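Long-range contact in putative extracellular solute-binding protein (PDB 4P56), which probably captures mandelate or a related aromatic acid in the periplasm and delivers it to a TRAP-type membrane transporter: residues L214-E228 with A281-A295. Numbering follows the deposited sequence.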
ATOM      1  N   LEU A 214      10.145  -4.782  -7.600  1.00 10.64           N
ATOM      2  CA  LEU A 214      11.119  -4.961  -8.674  1.00 14.51           C
ATOM      3  C   LEU A 214      11.307  -6.447  -8.971  1.00 18.27           C
ATOM      4  O   LEU A 214      11.456  -6.865 -10.127  1.00 14.48           O
ATOM      5  CB  LEU A 214      12.461  -4.334  -8.265  1.00 18.87           C
ATOM      6  CG  LEU A 214      13.625  -4.522  -9.228  1.00 21.10           C
ATOM      7  CD1 LEU A 214      13.456  -3.609 -10.422  1.00 24.22           C
ATOM      8  CD2 LEU A 214      14.966  -4.255  -8.532  1.00 18.49           C
ATOM      9  N   VAL A 215      11.330  -7.248  -7.910  1.00 16.07           N
ATOM     10  CA  VAL A 215      11.641  -8.658  -8.050  1.00 16.58           C
ATOM     11  C   VAL A 215      10.368  -9.481  -8.209  1.00 16.86           C
ATOM     12  O   VAL A 215      10.310 -10.376  -9.064  1.00 17.79           O
ATOM     13  CB  VAL A 215      12.461  -9.173  -6.850  1.00 18.61           C
ATOM     14  CG1 VAL A 215      12.749 -10.654  -6.977  1.00 17.53           C
ATOM     15  CG2 VAL A 215      13.740  -8.416  -6.755  1.00 21.24           C
ATOM     16  N   SER A 216       9.343  -9.193  -7.408  1.00 13.58           N
ATOM     17  CA  SER A 216       8.178 -10.084  -7.414  1.00 14.96           C
ATOM     18  C   SER A 216       7.396  -9.934  -8.715  1.00 16.28           C
ATOM     19  O   SER A 216       6.774 -10.870  -9.166  1.00 16.45           O
ATOM     20  CB  SER A 216       7.287  -9.862  -6.180  1.00 16.74           C
ATOM     21  OG  SER A 216       6.832  -8.536  -6.131  1.00 13.51           O
ATOM     22  N   PHE A 217       7.454  -8.759  -9.331  1.00 14.04           N
ATOM     23  CA  PHE A 217       6.786  -8.539 -10.610  1.00 14.80           C
ATOM     24  C   PHE A 217       7.720  -8.807 -11.814  1.00 19.49           C
ATOM     25  O   PHE A 217       7.357  -8.577 -12.972  1.00 18.53           O
ATOM     26  CB  PHE A 217       6.180  -7.141 -10.632  1.00 14.78           C
ATOM     27  CG  PHE A 217       4.961  -7.006  -9.748  1.00 17.40           C
ATOM     28  CD1 PHE A 217       3.697  -7.319 -10.231  1.00 21.58           C
ATOM     29  CD2 PHE A 217       5.082  -6.599  -8.441  1.00 16.15           C
ATOM     30  CE1 PHE A 217       2.573  -7.196  -9.417  1.00 20.73           C
ATOM     31  CE2 PHE A 217       3.959  -6.489  -7.611  1.00 16.17           C
ATOM     32  CZ  PHE A 217       2.712  -6.787  -8.105  1.00 13.65           C
ATOM     33  N   LYS A 218       8.914  -9.312 -11.513  1.00 16.56           N
ATOM     34  CA  LYS A 218       9.870  -9.770 -12.517  1.00 18.67           C
ATOM     35  C   LYS A 218      10.313  -8.654 -13.436  1.00 16.28           C
ATOM     36  O   LYS A 218      10.412  -8.834 -14.655  1.00 16.35           O
ATOM     37  CB  LYS A 218       9.285 -10.923 -13.344  1.00 24.87           C
ATOM     38  CG  LYS A 218       8.964 -12.167 -12.527  1.00 30.28           C
ATOM     39  CD  LYS A 218       8.153 -13.157 -13.354  1.00 44.68           C
ATOM     40  CE  LYS A 218       7.118 -13.904 -12.516  1.00 47.77           C
ATOM     41  NZ  LYS A 218       7.695 -15.054 -11.757  1.00 52.91           N
ATOM     42  N   LEU A 219      10.597  -7.495 -12.855  1.00 17.69           N
ATOM     43  CA  LEU A 219      10.979  -6.324 -13.630  1.00 15.55           C
ATOM     44  C   LEU A 219      12.488  -6.101 -13.693  1.00 14.74           C
ATOM     45  O   LEU A 219      12.947  -5.172 -14.353  1.00 23.72           O
ATOM     46  CB  LEU A 219      10.341  -5.078 -13.012  1.00 17.62           C
ATOM     47  CG  LEU A 219       8.828  -5.121 -12.795  1.00 18.91           C
ATOM     48  CD1 LEU A 219       8.327  -3.827 -12.178  1.00 19.46           C
ATOM     49  CD2 LEU A 219       8.127  -5.369 -14.094  1.00 21.32           C
ATOM     50  N   ASP A 220      13.277  -6.948 -13.039  1.00 21.05           N
ATOM     51  CA  ASP A 220      14.686  -6.621 -12.863  1.00 19.78           C
ATOM     52  C   ASP A 220      15.567  -6.943 -14.073  1.00 29.41           C
ATOM     53  O   ASP A 220      16.777  -6.719 -14.035  1.00 33.83           O
ATOM     54  CB  ASP A 220      15.250  -7.265 -11.592  1.00 32.48           C
ATOM     55  CG  ASP A 220      14.938  -8.738 -11.477  1.00 40.31           C
ATOM     56  OD1 ASP A 220      13.800  -9.166 -11.803  1.00 34.12           O
ATOM     57  OD2 ASP A 220      15.844  -9.467 -11.034  1.00 49.04           O
ATOM     58  N   SER A 221      14.969  -7.457 -15.141  1.00 20.95           N
ATOM     59  CA  SER A 221      15.693  -7.620 -16.397  1.00 27.11           C
ATOM     60  C   SER A 221      15.323  -6.532 -17.398  1.00 20.12           C
ATOM     61  O   SER A 221      15.847  -6.504 -18.505  1.00 25.88           O
ATOM     62  CB  SER A 221      15.453  -9.001 -16.994  1.00 38.36           C
ATOM     63  OG  SER A 221      16.153  -9.987 -16.253  1.00 48.85           O
ATOM     64  N   ILE A 222      14.433  -5.634 -16.987  1.00 17.66           N
ATOM     65  CA  ILE A 222      14.013  -4.487 -17.791  1.00 17.06           C
ATOM     66  C   ILE A 222      14.486  -3.166 -17.168  1.00 22.15           C
ATOM     67  O   ILE A 222      15.045  -2.294 -17.837  1.00 20.36           O
ATOM     68  CB  ILE A 222      12.483  -4.411 -17.855  1.00 22.95           C
ATOM     69  CG1 ILE A 222      11.901  -5.627 -18.595  1.00 28.85           C
ATOM     70  CG2 ILE A 222      12.058  -3.124 -18.519  1.00 19.81           C
ATOM     71  CD1 ILE A 222      10.390  -5.769 -18.397  1.00 30.06           C
ATOM     72  N   ILE A 223      14.197  -3.011 -15.887  1.00 15.72           N
ATOM     73  CA  ILE A 223      14.563  -1.812 -15.143  1.00 19.00           C
ATOM     74  C   ILE A 223      16.091  -1.746 -14.985  1.00 18.50           C
ATOM     75  O   ILE A 223      16.703  -2.694 -14.509  1.00 20.44           O
ATOM     76  CB  ILE A 223      13.906  -1.813 -13.751  1.00 13.21           C
ATOM     77  CG1 ILE A 223      12.378  -1.727 -13.858  1.00 14.51           C
ATOM     78  CG2 ILE A 223      14.438  -0.683 -12.872  1.00 14.81           C
ATOM     79  CD1 ILE A 223      11.835  -0.456 -14.505  1.00 16.41           C
ATOM     80  N   ARG A 224      16.693  -0.631 -15.392  1.00 15.60           N
ATOM     81  CA  ARG A 224      18.131  -0.422 -15.214  1.00 16.76           C
ATOM     82  C   ARG A 224      18.496   0.757 -14.301  1.00 16.31           C
ATOM     83  O   ARG A 224      19.675   1.049 -14.114  1.00 17.37           O
ATOM     84  CB  ARG A 224      18.829  -0.195 -16.567  1.00 18.06           C
ATOM     85  CG  ARG A 224      18.533  -1.249 -17.614  1.00 31.89           C
ATOM     86  CD  ARG A 224      18.996  -2.634 -17.189  1.00 36.19           C
ATOM     87  NE  ARG A 224      20.394  -2.648 -16.772  1.00 43.92           N
ATOM     88  CZ  ARG A 224      21.439  -2.952 -17.547  1.00 46.41           C
ATOM     89  NH1 ARG A 224      21.288  -3.295 -18.828  1.00 39.21           N
ATOM     90  NH2 ARG A 224      22.659  -2.925 -17.023  1.00 49.03           N
ATOM     91  N   HIS A 225      17.493   1.440 -13.755  1.00 17.05           N
ATOM     92  CA  HIS A 225      17.737   2.663 -12.994  1.00 16.26           C
ATOM     93  C   HIS A 225      16.773   2.746 -11.832  1.00 18.30           C
ATOM     94  O   HIS A 225      15.603   2.380 -11.956  1.00 14.62           O
ATOM     95  CB  HIS A 225      17.557   3.883 -13.892  1.00 15.81           C
ATOM     96  CG  HIS A 225      18.473   3.898 -15.082  1.00 16.68           C
ATOM     97  ND1 HIS A 225      19.734   4.454 -15.054  1.00 17.25           N
ATOM     98  CD2 HIS A 225      18.298   3.432 -16.342  1.00 21.55           C
ATOM     99  CE1 HIS A 225      20.301   4.319 -16.240  1.00 18.40           C
ATOM    100  NE2 HIS A 225      19.458   3.689 -17.036  1.00 18.86           N
ATOM    101  N   ALA A 226      17.273   3.186 -10.689  1.00 13.50           N
ATOM    102  CA  ALA A 226      16.425   3.377  -9.515  1.00 16.86           C
ATOM    103  C   ALA A 226      16.938   4.554  -8.705  1.00 14.35           C
ATOM    104  O   ALA A 226      18.152   4.658  -8.461  1.00 16.37           O
ATOM    105  CB  ALA A 226      16.427   2.112  -8.633  1.00 12.52           C
ATOM    106  N   THR A 227      16.019   5.396  -8.239  1.00 14.87           N
ATOM    107  CA  THR A 227      16.363   6.493  -7.331  1.00 13.79           C
ATOM    108  C   THR A 227      15.571   6.353  -6.061  1.00 14.12           C
ATOM    109  O   THR A 227      14.352   6.288  -6.082  1.00 15.28           O
ATOM    110  CB  THR A 227      16.105   7.865  -7.965  1.00 15.62           C
ATOM    111  OG1 THR A 227      16.936   7.975  -9.133  1.00 16.04           O
ATOM    112  CG2 THR A 227      16.451   8.997  -6.968  1.00 14.61           C
ATOM    113  N   GLU A 228      16.288   6.252  -4.956  1.00 16.26           N
ATOM    114  CA  GLU A 228      15.675   6.085  -3.656  1.00 13.15           C
ATOM    115  C   GLU A 228      15.679   7.418  -2.953  1.00 15.65           C
ATOM    116  O   GLU A 228      16.528   8.262  -3.209  1.00 14.68           O
ATOM    117  CB  GLU A 228      16.454   5.081  -2.821  1.00 18.51           C
ATOM    118  CG  GLU A 228      16.480   3.678  -3.387  1.00 18.56           C
ATOM    119  CD  GLU A 228      17.184   2.752  -2.440  1.00 18.19           C
ATOM    120  OE1 GLU A 228      18.408   2.597  -2.583  1.00 17.43           O
ATOM    121  OE2 GLU A 228      16.529   2.230  -1.503  1.00 17.71           O
ATOM    122  N   ALA A 281      15.211  -7.858  -1.579  1.00 14.89           N
ATOM    123  CA  ALA A 281      15.334  -7.282  -2.922  1.00 15.05           C
ATOM    124  C   ALA A 281      16.568  -6.415  -3.096  1.00 15.73           C
ATOM    125  O   ALA A 281      16.946  -6.102  -4.219  1.00 16.30           O
ATOM    126  CB  ALA A 281      14.100  -6.465  -3.255  1.00 14.79           C
ATOM    127  N   ARG A 282      17.174  -5.992  -1.995  1.00 17.43           N
ATOM    128  CA  ARG A 282      18.371  -5.195  -2.078  1.00 16.89           C
ATOM    129  C   ARG A 282      19.522  -5.960  -2.737  1.00 18.29           C
ATOM    130  O   ARG A 282      20.395  -5.351  -3.322  1.00 19.14           O
ATOM    131  CB  ARG A 282      18.780  -4.677  -0.709  1.00 19.10           C
ATOM    132  CG  ARG A 282      17.759  -3.714  -0.112  1.00 21.15           C
ATOM    133  CD  ARG A 282      18.433  -2.674   0.775  1.00 31.03           C
ATOM    134  NE  ARG A 282      19.230  -1.715   0.004  1.00 26.48           N
ATOM    135  CZ  ARG A 282      18.728  -0.662  -0.646  1.00 19.21           C
ATOM    136  NH1 ARG A 282      17.427  -0.439  -0.657  1.00 20.07           N
ATOM    137  NH2 ARG A 282      19.538   0.164  -1.307  1.00 19.67           N
ATOM    138  N   LYS A 283      19.530  -7.281  -2.687  1.00 18.79           N
ATOM    139  CA  LYS A 283      20.622  -7.979  -3.372  1.00 20.42           C
ATOM    140  C   LYS A 283      20.563  -7.629  -4.859  1.00 22.11           C
ATOM    141  O   LYS A 283      21.594  -7.488  -5.514  1.00 21.71           O
ATOM    142  CB  LYS A 283      20.564  -9.489  -3.187  1.00 21.35           C
ATOM    143  CG  LYS A 283      21.762 -10.208  -3.832  1.00 26.11           C
ATOM    144  CD  LYS A 283      23.107  -9.592  -3.405  1.00 43.19           C
ATOM    145  CE  LYS A 283      24.311 -10.523  -3.677  1.00 49.54           C
ATOM    146  NZ  LYS A 283      24.583 -10.758  -5.127  1.00 52.91           N
ATOM    147  N   VAL A 284      19.355  -7.486  -5.398  1.00 19.41           N
ATOM    148  CA  VAL A 284      19.216  -7.072  -6.784  1.00 19.73           C
ATOM    149  C   VAL A 284      19.479  -5.572  -6.952  1.00 22.88           C
ATOM    150  O   VAL A 284      20.192  -5.170  -7.873  1.00 20.55           O
ATOM    151  CB  VAL A 284      17.802  -7.383  -7.338  1.00 31.15           C
ATOM    152  CG1 VAL A 284      17.632  -6.798  -8.740  1.00 32.22           C
ATOM    153  CG2 VAL A 284      17.567  -8.869  -7.364  1.00 30.59           C
ATOM    154  N   LEU A 285      18.889  -4.741  -6.091  1.00 18.40           N
ATOM    155  CA  LEU A 285      19.115  -3.293  -6.176  1.00 24.91           C
ATOM    156  C   LEU A 285      20.588  -2.929  -6.136  1.00 19.93           C
ATOM    157  O   LEU A 285      21.022  -2.030  -6.862  1.00 20.79           O
ATOM    158  CB  LEU A 285      18.438  -2.539  -5.023  1.00 24.03           C
ATOM    159  CG  LEU A 285      16.949  -2.274  -5.083  1.00 29.71           C
ATOM    160  CD1 LEU A 285      16.500  -1.464  -3.842  1.00 25.01           C
ATOM    161  CD2 LEU A 285      16.592  -1.549  -6.354  1.00 30.25           C
ATOM    162  N   GLU A 286      21.348  -3.592  -5.265  1.00 22.28           N
ATOM    163  CA  GLU A 286      22.744  -3.201  -5.037  1.00 23.29           C
ATOM    164  C   GLU A 286      23.720  -3.963  -5.936  1.00 24.66           C
ATOM    165  O   GLU A 286      24.934  -3.789  -5.831  1.00 25.82           O
ATOM    166  CB  GLU A 286      23.137  -3.425  -3.567  1.00 24.27           C
ATOM    167  CG  GLU A 286      22.319  -2.591  -2.568  1.00 23.36           C
ATOM    168  CD  GLU A 286      22.680  -2.896  -1.115  1.00 32.65           C
ATOM    169  OE1 GLU A 286      23.442  -3.863  -0.864  1.00 31.28           O
ATOM    170  OE2 GLU A 286      22.200  -2.162  -0.223  1.00 39.17           O
ATOM    171  N   GLY A 287      23.185  -4.804  -6.812  1.00 33.32           N
ATOM    172  CA  GLY A 287      23.979  -5.809  -7.488  1.00 31.74           C
ATOM    173  C   GLY A 287      24.820  -5.369  -8.677  1.00 34.15           C
ATOM    174  O   GLY A 287      25.658  -6.141  -9.151  1.00 36.49           O
ATOM    175  N   GLY A 288      24.592  -4.161  -9.181  1.00 32.42           N
ATOM    176  CA  GLY A 288      25.460  -3.604 -10.204  1.00 33.37           C
ATOM    177  C   GLY A 288      24.834  -3.465 -11.583  1.00 39.50           C
ATOM    178  O   GLY A 288      25.335  -2.701 -12.409  1.00 32.95           O
ATOM    179  N   GLU A 289      23.754  -4.188 -11.850  1.00 26.57           N
ATOM    180  CA  GLU A 289      23.138  -4.095 -13.166  1.00 35.45           C
ATOM    181  C   GLU A 289      22.160  -2.917 -13.215  1.00 37.51           C
ATOM    182  O   GLU A 289      21.880  -2.355 -14.268  1.00 40.92           O
ATOM    183  CB  GLU A 289      22.494  -5.431 -13.544  1.00 29.38           C
ATOM    184  CG  GLU A 289      23.412  -6.624 -13.149  1.00 44.00           C
ATOM    185  CD  GLU A 289      23.414  -7.782 -14.133  1.00 53.26           C
ATOM    186  OE1 GLU A 289      22.824  -7.660 -15.226  1.00 57.84           O
ATOM    187  OE2 GLU A 289      24.028  -8.826 -13.808  1.00 60.63           O
ATOM    188  N   ILE A 290      21.675  -2.524 -12.052  1.00 23.70           N
ATOM    189  CA  ILE A 290      20.870  -1.327 -11.925  1.00 22.23           C
ATOM    190  C   ILE A 290      21.768  -0.193 -11.503  1.00 22.22           C
ATOM    191  O   ILE A 290      22.607  -0.382 -10.629  1.00 22.59           O
ATOM    192  CB  ILE A 290      19.813  -1.524 -10.845  1.00 20.80           C
ATOM    193  CG1 ILE A 290      18.790  -2.550 -11.320  1.00 21.05           C
ATOM    194  CG2 ILE A 290      19.108  -0.216 -10.523  1.00 19.39           C
ATOM    195  CD1 ILE A 290      17.849  -3.011 -10.206  1.00 20.19           C
ATOM    196  N   GLU A 291      21.613   0.972 -12.130  1.00 25.30           N
ATOM    197  CA  GLU A 291      22.304   2.170 -11.653  1.00 22.27           C
ATOM    198  C   GLU A 291      21.508   2.772 -10.513  1.00 20.68           C
ATOM    199  O   GLU A 291      20.436   3.356 -10.697  1.00 19.68           O
ATOM    200  CB  GLU A 291      22.501   3.211 -12.748  1.00 27.62           C
ATOM    201  CG  GLU A 291      23.280   4.427 -12.250  1.00 23.86           C
ATOM    202  CD  GLU A 291      23.405   5.546 -13.271  1.00 38.61           C
ATOM    203  OE1 GLU A 291      22.896   5.398 -14.407  1.00 28.04           O
ATOM    204  OE2 GLU A 291      24.039   6.575 -12.935  1.00 44.94           O
ATOM    205  N   LEU A 292      22.054   2.650  -9.312  1.00 20.71           N
ATOM    206  CA  LEU A 292      21.316   2.983  -8.111  1.00 19.54           C
ATOM    207  C   LEU A 292      21.674   4.390  -7.617  1.00 20.89           C
ATOM    208  O   LEU A 292      22.835   4.683  -7.339  1.00 21.18           O
ATOM    209  CB  LEU A 292      21.656   1.953  -7.047  1.00 19.85           C
ATOM    210  CG  LEU A 292      20.918   2.110  -5.720  1.00 19.06           C
ATOM    211  CD1 LEU A 292      19.402   2.021  -5.905  1.00 19.53           C
ATOM    212  CD2 LEU A 292      21.392   1.043  -4.715  1.00 19.94           C
ATOM    213  N   VAL A 293      20.674   5.252  -7.495  1.00 18.81           N
ATOM    214  CA  VAL A 293      20.898   6.635  -7.083  1.00 19.30           C
ATOM    215  C   VAL A 293      20.268   6.874  -5.721  1.00 18.70           C
ATOM    216  O   VAL A 293      19.180   6.359  -5.437  1.00 17.45           O
ATOM    217  CB  VAL A 293      20.296   7.611  -8.126  1.00 19.15           C
ATOM    218  CG1 VAL A 293      20.437   9.062  -7.685  1.00 20.45           C
ATOM    219  CG2 VAL A 293      20.958   7.407  -9.461  1.00 20.28           C
ATOM    220  N   LYS A 294      20.967   7.616  -4.865  1.00 19.78           N
ATOM    221  CA  LYS A 294      20.352   8.174  -3.664  1.00 19.57           C
ATOM    222  C   LYS A 294      20.027   9.623  -3.979  1.00 21.46           C
ATOM    223  O   LYS A 294      20.915  10.404  -4.302  1.00 21.33           O
ATOM    224  CB  LYS A 294      21.277   8.099  -2.456  1.00 25.13           C
ATOM    225  CG  LYS A 294      20.664   8.687  -1.176  1.00 29.42           C
ATOM    226  CD  LYS A 294      21.497   8.308   0.056  1.00 35.20           C
ATOM    227  CE  LYS A 294      20.927   8.852   1.365  1.00 43.71           C
ATOM    228  NZ  LYS A 294      21.261  10.289   1.617  1.00 45.69           N
ATOM    229  N   ALA A 295      18.755   9.987  -3.878  1.00 20.98           N
ATOM    230  CA  ALA A 295      18.336  11.347  -4.192  1.00 18.89           C
ATOM    231  C   ALA A 295      19.215  12.326  -3.440  1.00 20.88           C
ATOM    232  O   ALA A 295      19.353  12.216  -2.231  1.00 21.45           O
ATOM    233  CB  ALA A 295      16.869  11.556  -3.797  1.00 17.55           C
TER
HETATM  234  O   HOH W   1      22.380   0.744 -15.596  1.00 33.44           O
HETATM  235  O   HOH W   2      19.996   5.646 -12.365  1.00 13.91           O
HETATM  236  O   HOH W   3      19.943   4.459  -3.344  1.00 18.52           O
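At the end of helix 263-285, A281 lays its methyl against CG2 of V215, in the last turn of helix 211-216. One residue on, R282 reaches across to E228 and holds its carboxylate end-on: R282 NH2 donates to E228 OE1 (3.0 Å) and NH1 to OE2 (2.9 Å), both on the syn side, with the two flat groups 19° apart. NE of the same guanidinium is taken by E286 OE2, so all three nitrogens are engaged, which restrains the turning of the group. V284 splits its branches, CG2 against V215 CG2 and CG1 to both L214 CD2 and D220 CB. L214 CD2 also meets L285 CD2 and, tip to tip, I290 CD1 (3.6 Å); L214 gets there by setting CG anti to the backbone N (chi1 176°).

Past the G287-G288 turn, the carbonyl of E289 is gripped side-on by R224, whose bent chain brings NE and NH2 each to 2.9 Å from E289 O, in the guanidinium plane. I290 rests CG2 against the A226 methyl. From E291 onward the chain runs beside strand 225-228: E291 N bonds R224 O (2.8 Å), and V293 N bonds A226 O (2.8 Å). E291 O receives A226 N and a water that also bonds H225 ND1. CD1 of L292 lies between the A226 methyl and E228 OE1, while V293 packs alongside T227, whose OG1 is bonded to V158 O. A295 N closes the pairing on E228 O (2.9 Å).

Strand 291-294 is thus the outermost strand of the six-stranded mixed sheet, parallel to 225-228, which on its other side pairs antiparallel with 149-153. Helix 263-285 packs over one face through L285, and its end turns through 286-290 into this edge strand, in one lobe of a family 7 solute-binding protein whose mandelate pocket includes F217.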